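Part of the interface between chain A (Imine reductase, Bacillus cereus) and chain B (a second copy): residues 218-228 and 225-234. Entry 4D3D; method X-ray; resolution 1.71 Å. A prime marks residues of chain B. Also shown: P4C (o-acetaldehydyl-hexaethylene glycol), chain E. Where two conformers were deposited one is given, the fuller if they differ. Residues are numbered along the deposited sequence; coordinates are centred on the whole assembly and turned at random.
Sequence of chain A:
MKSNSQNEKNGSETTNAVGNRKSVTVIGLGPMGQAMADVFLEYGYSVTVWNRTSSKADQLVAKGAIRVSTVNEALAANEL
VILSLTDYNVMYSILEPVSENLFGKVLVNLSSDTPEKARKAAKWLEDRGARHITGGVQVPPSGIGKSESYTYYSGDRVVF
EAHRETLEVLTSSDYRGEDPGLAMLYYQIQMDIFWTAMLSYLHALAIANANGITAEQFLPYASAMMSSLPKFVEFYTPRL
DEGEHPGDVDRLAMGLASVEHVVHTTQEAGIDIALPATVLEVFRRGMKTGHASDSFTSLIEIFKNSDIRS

Chain A 218-228: FLPYASAMMSS
Chain B 225-234: MMSSLPKFVE

Two helices can pack closely with no direct hydrogen bond among the atoms modelled, provided that small residues let the backbones approach and apolar side chains fill what remains. The imine reductase dimer illustrates this with residues 218-228 of chain A and 225-234 of chain B. Both stretches are helical, kinked around Pro220 and Pro230′, whose nitrogens have no hydrogen to give; the next nitrogens, of Tyr221 and Lys231′, bond three residues back, weakly in Lys231′. The axes run nearly antiparallel, at 166°, and approach to 7.7 Å. The register sets Ser227 against Ser227′ (CA to CA, 5.3 Å), Ser223 against Pro230′ (CA to CA, 4.9 Å) and Leu219 against Glu234′ (CA to CA, 7.1 Å); together the stretches bury 424 Å².

Along chain B, Met225′ lies outside the contact, its CE 3.2 Å from O16 of the bound glycol. Met226′ (chi1 m, chi2 t, chi3 t in the conformer given) starts sideways, but its end leads away, and the closest pair between the two methionines is Met226 O and Met226′ O, 4.0 Å apart. At Ser227′ the contact becomes polar through water. One water bonds Ser227 OG (2.6 Å) and donates to Ser227′ O (3.1 Å); a second bonds Ser227′ OG (2.7 Å) and donates to Ser227 O (3.1 Å). Short side chains suit this exposed site, leaving room for solvent between the helices. Ser228′ (chi1 p) turns its OG back to Met225′ O, a 2.7 Å hydrogen bond.

Leu229′ (m, t) points toward chain A and places CD1 3.7 Å from SD of Met226, whose chi1 m and chi2 m place the sulfur there, chi3 (t) setting only CE. Pro230′, with its C-gamma exo ring, points toward chain A and meets three of its residues. Its CG lies 3.4 Å from Ser227 OG, 3.8 Å from Ser223 O and 3.9 Å from Met226 CB, while Pro230′ CB and Ser223 CB are 4.0 Å apart. Ser223 is short enough for this approach, and its OG (chi1 m) donates to Leu219 O at 2.8 Å.

Lys231′, modelled only to CG, points away, and Phe232′ (m, chi2 86°) is out of reach, one ring face covered by glycol O1. Val233′ (chi1 t) returns to the interface: its CG1 lies 3.7 Å from Leu219 CD1 and 4.4 Å from CB of Ala222, small, with its CA-to-CB bond toward chain B. Leu219 (t, p) leaves its backbone sideways, yet its end comes nearer, also bringing CD1 within 4.0 Å of CG of Glu234′ (chi1 m), whose carboxylate is not modelled.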

# COMPACT_ATOMS: atom_id res chain seq x y z
N PHE A 218 1.21 14.18 8.00
CA PHE A 218 1.63 13.09 7.09
C PHE A 218 0.78 13.00 5.85
O PHE A 218 1.26 12.53 4.77
CB PHE A 218 1.64 11.78 7.90
CG PHE A 218 2.15 10.51 7.17
CD1 PHE A 218 3.18 10.58 6.22
CD2 PHE A 218 1.66 9.25 7.50
CE1 PHE A 218 3.65 9.42 5.57
CE2 PHE A 218 2.16 8.09 6.89
CZ PHE A 218 3.14 8.21 5.91
N LEU A 219 -0.45 13.44 5.95
CA LEU A 219 -1.44 13.28 4.86
C LEU A 219 -0.97 13.55 3.43
O LEU A 219 -1.12 12.66 2.61
CB LEU A 219 -2.68 14.13 5.22
CG LEU A 219 -3.78 14.23 4.15
CD1 LEU A 219 -4.38 12.92 3.81
CD2 LEU A 219 -4.88 15.23 4.59
N PRO A 220 -0.37 14.72 3.14
CA PRO A 220 0.01 14.93 1.75
C PRO A 220 1.07 13.99 1.23
O PRO A 220 1.12 13.73 0.03
CB PRO A 220 0.49 16.39 1.71
CG PRO A 220 0.67 16.82 3.12
CD PRO A 220 -0.17 15.90 3.99
N TYR A 221 1.92 13.46 2.15
CA TYR A 221 3.07 12.61 1.77
C TYR A 221 2.56 11.14 1.60
O TYR A 221 2.91 10.49 0.62
CB TYR A 221 4.14 12.72 2.85
CG TYR A 221 4.72 14.13 2.88
CD1 TYR A 221 5.60 14.57 1.90
CD2 TYR A 221 4.26 15.04 3.81
CE1 TYR A 221 6.08 15.86 1.90
CE2 TYR A 221 4.73 16.35 3.83
CZ TYR A 221 5.62 16.77 2.88
OH TYR A 221 6.05 18.07 2.86
N ALA A 222 1.71 10.65 2.54
CA ALA A 222 1.08 9.35 2.38
C ALA A 222 0.28 9.33 1.09
O ALA A 222 0.34 8.36 0.32
CB ALA A 222 0.18 9.03 3.57
N SER A 223 -0.45 10.40 0.83
CA SER A 223 -1.34 10.47 -0.37
C SER A 223 -0.55 10.50 -1.59
O SER A 223 -0.87 9.74 -2.55
CB SER A 223 -2.27 11.70 -0.34
OG SER A 223 -3.06 11.66 0.78
N ALA A 224 0.53 11.29 -1.62
CA ALA A 224 1.38 11.36 -2.83
C ALA A 224 2.04 10.02 -3.17
O ALA A 224 2.08 9.62 -4.32
CB ALA A 224 2.44 12.44 -2.68
N MET A 225 2.51 9.30 -2.14
CA MET A 225 3.19 8.05 -2.37
C MET A 225 2.18 7.05 -2.92
O MET A 225 2.45 6.36 -3.94
CB MET A 225 3.76 7.49 -1.06
CG MET A 225 4.37 6.08 -1.20
SD MET A 225 5.58 5.97 -2.53
CE MET A 225 7.01 6.82 -1.81
N MET A 226 0.98 6.96 -2.32
CA MET A 226 -0.05 6.06 -2.82
C MET A 226 -0.41 6.35 -4.30
O MET A 226 -0.55 5.42 -5.08
CB MET A 226 -1.33 6.14 -1.97
CG MET A 226 -1.12 5.64 -0.55
SD MET A 226 -0.92 3.88 -0.43
CE MET A 226 -1.35 3.57 1.30
N SER A 227 -0.64 7.62 -4.60
CA SER A 227 -1.06 8.04 -5.95
C SER A 227 0.05 7.81 -6.95
O SER A 227 -0.26 7.66 -8.15
CB SER A 227 -1.41 9.52 -5.95
OG SER A 227 -2.65 9.72 -5.31
N SER A 228 1.30 7.70 -6.48
CA SER A 228 2.40 7.37 -7.41
C SER A 228 2.51 5.87 -7.82
O SER A 228 3.15 5.54 -8.82
CB SER A 228 3.72 7.81 -6.84
OG SER A 228 4.23 6.85 -5.93
N MET B 225 -7.41 0.45 -7.59
CA MET B 225 -7.40 0.25 -6.13
C MET B 225 -6.37 1.18 -5.51
O MET B 225 -6.65 1.90 -4.52
CB MET B 225 -7.12 -1.19 -5.78
CG MET B 225 -6.92 -1.43 -4.26
SD MET B 225 -8.33 -0.94 -3.25
CE MET B 225 -9.50 -2.17 -3.63
N MET B 226 -5.18 1.21 -6.08
CA MET B 226 -4.14 2.09 -5.55
C MET B 226 -4.50 3.55 -5.52
O MET B 226 -4.29 4.26 -4.54
CB MET B 226 -2.85 1.93 -6.34
CG MET B 226 -2.28 0.57 -6.12
SD MET B 226 -0.97 0.18 -7.27
CE MET B 226 -0.22 -1.08 -6.33
N SER B 227 -5.13 4.03 -6.63
CA SER B 227 -5.56 5.37 -6.73
C SER B 227 -6.67 5.72 -5.78
O SER B 227 -6.88 6.92 -5.44
CB SER B 227 -5.98 5.67 -8.21
OG SER B 227 -4.82 5.67 -8.99
N SER B 228 -7.39 4.71 -5.31
CA SER B 228 -8.47 4.97 -4.34
C SER B 228 -7.96 5.15 -2.90
O SER B 228 -8.69 5.67 -2.03
CB SER B 228 -9.51 3.86 -4.34
OG SER B 228 -9.06 2.71 -3.60
N LEU B 229 -6.73 4.74 -2.63
CA LEU B 229 -6.28 4.70 -1.20
C LEU B 229 -6.17 6.07 -0.54
O LEU B 229 -6.54 6.21 0.60
CB LEU B 229 -5.02 3.89 -1.04
CG LEU B 229 -5.10 2.40 -1.48
CD1 LEU B 229 -3.81 1.69 -1.27
CD2 LEU B 229 -6.26 1.64 -0.86
N PRO B 230 -5.76 7.12 -1.29
CA PRO B 230 -5.77 8.49 -0.67
C PRO B 230 -7.12 8.94 -0.12
O PRO B 230 -7.17 9.65 0.85
CB PRO B 230 -5.26 9.43 -1.82
CG PRO B 230 -4.43 8.47 -2.69
CD PRO B 230 -5.13 7.12 -2.63
N LYS B 231 -8.22 8.50 -0.76
CA LYS B 231 -9.55 8.89 -0.29
C LYS B 231 -9.84 8.29 1.08
O LYS B 231 -10.45 8.91 1.94
CB LYS B 231 -10.59 8.47 -1.33
CG LYS B 231 -10.33 9.02 -2.73
N PHE B 232 -9.35 7.10 1.33
CA PHE B 232 -9.46 6.44 2.66
C PHE B 232 -8.57 7.15 3.66
O PHE B 232 -8.96 7.40 4.77
CB PHE B 232 -9.14 4.93 2.58
CG PHE B 232 -10.18 4.09 1.81
CD1 PHE B 232 -10.12 3.93 0.42
CD2 PHE B 232 -11.22 3.50 2.50
CE1 PHE B 232 -11.04 3.18 -0.25
CE2 PHE B 232 -12.17 2.76 1.82
CZ PHE B 232 -12.08 2.60 0.47
N VAL B 233 -7.32 7.42 3.28
CA VAL B 233 -6.43 8.18 4.16
C VAL B 233 -7.03 9.53 4.52
O VAL B 233 -7.07 9.87 5.66
CB VAL B 233 -5.03 8.30 3.53
CG1 VAL B 233 -4.20 9.25 4.30
CG2 VAL B 233 -4.39 6.96 3.38
N GLU B 234 -7.62 10.26 3.57
CA GLU B 234 -8.25 11.54 3.86
C GLU B 234 -9.40 11.39 4.84
O GLU B 234 -9.55 12.20 5.75
CB GLU B 234 -8.78 12.22 2.55
CG GLU B 234 -7.66 12.60 1.62
O1 P4C E . -13.72 6.01 -0.10
C2 P4C E . -13.81 6.82 1.12
C3 P4C E . -14.76 6.31 2.22
O4 P4C E . -14.04 5.92 3.37
C5 P4C E . -14.69 5.17 4.42
C6 P4C E . -15.05 3.76 3.95
O7 P4C E . -14.68 2.69 4.85
C8 P4C E . -14.84 1.34 4.30
C9 P4C E . -13.65 0.40 4.69
O10 P4C E . -13.53 -0.96 4.07
C11 P4C E . -14.00 -1.46 2.77
C12 P4C E . -12.91 -1.81 1.69
O13 P4C E . -13.27 -1.37 0.29
C14 P4C E . -12.34 -1.47 -0.87
C15 P4C E . -12.69 -0.52 -2.07
O16 P4C E . -11.50 0.15 -2.73
C17 P4C E . -11.50 1.04 -3.94
C18 P4C E . -12.19 0.42 -5.24
O19 P4C E . -11.28 0.17 -6.40
C20 P4C E . -12.11 -0.61 -7.36
C21 P4C E . -11.50 -0.49 -8.76
O22 P4C E . -12.08 -1.42 -9.72
O HOH W 1 -4.76 8.85 -6.54
O HOH W 2 -3.28 7.93 -8.86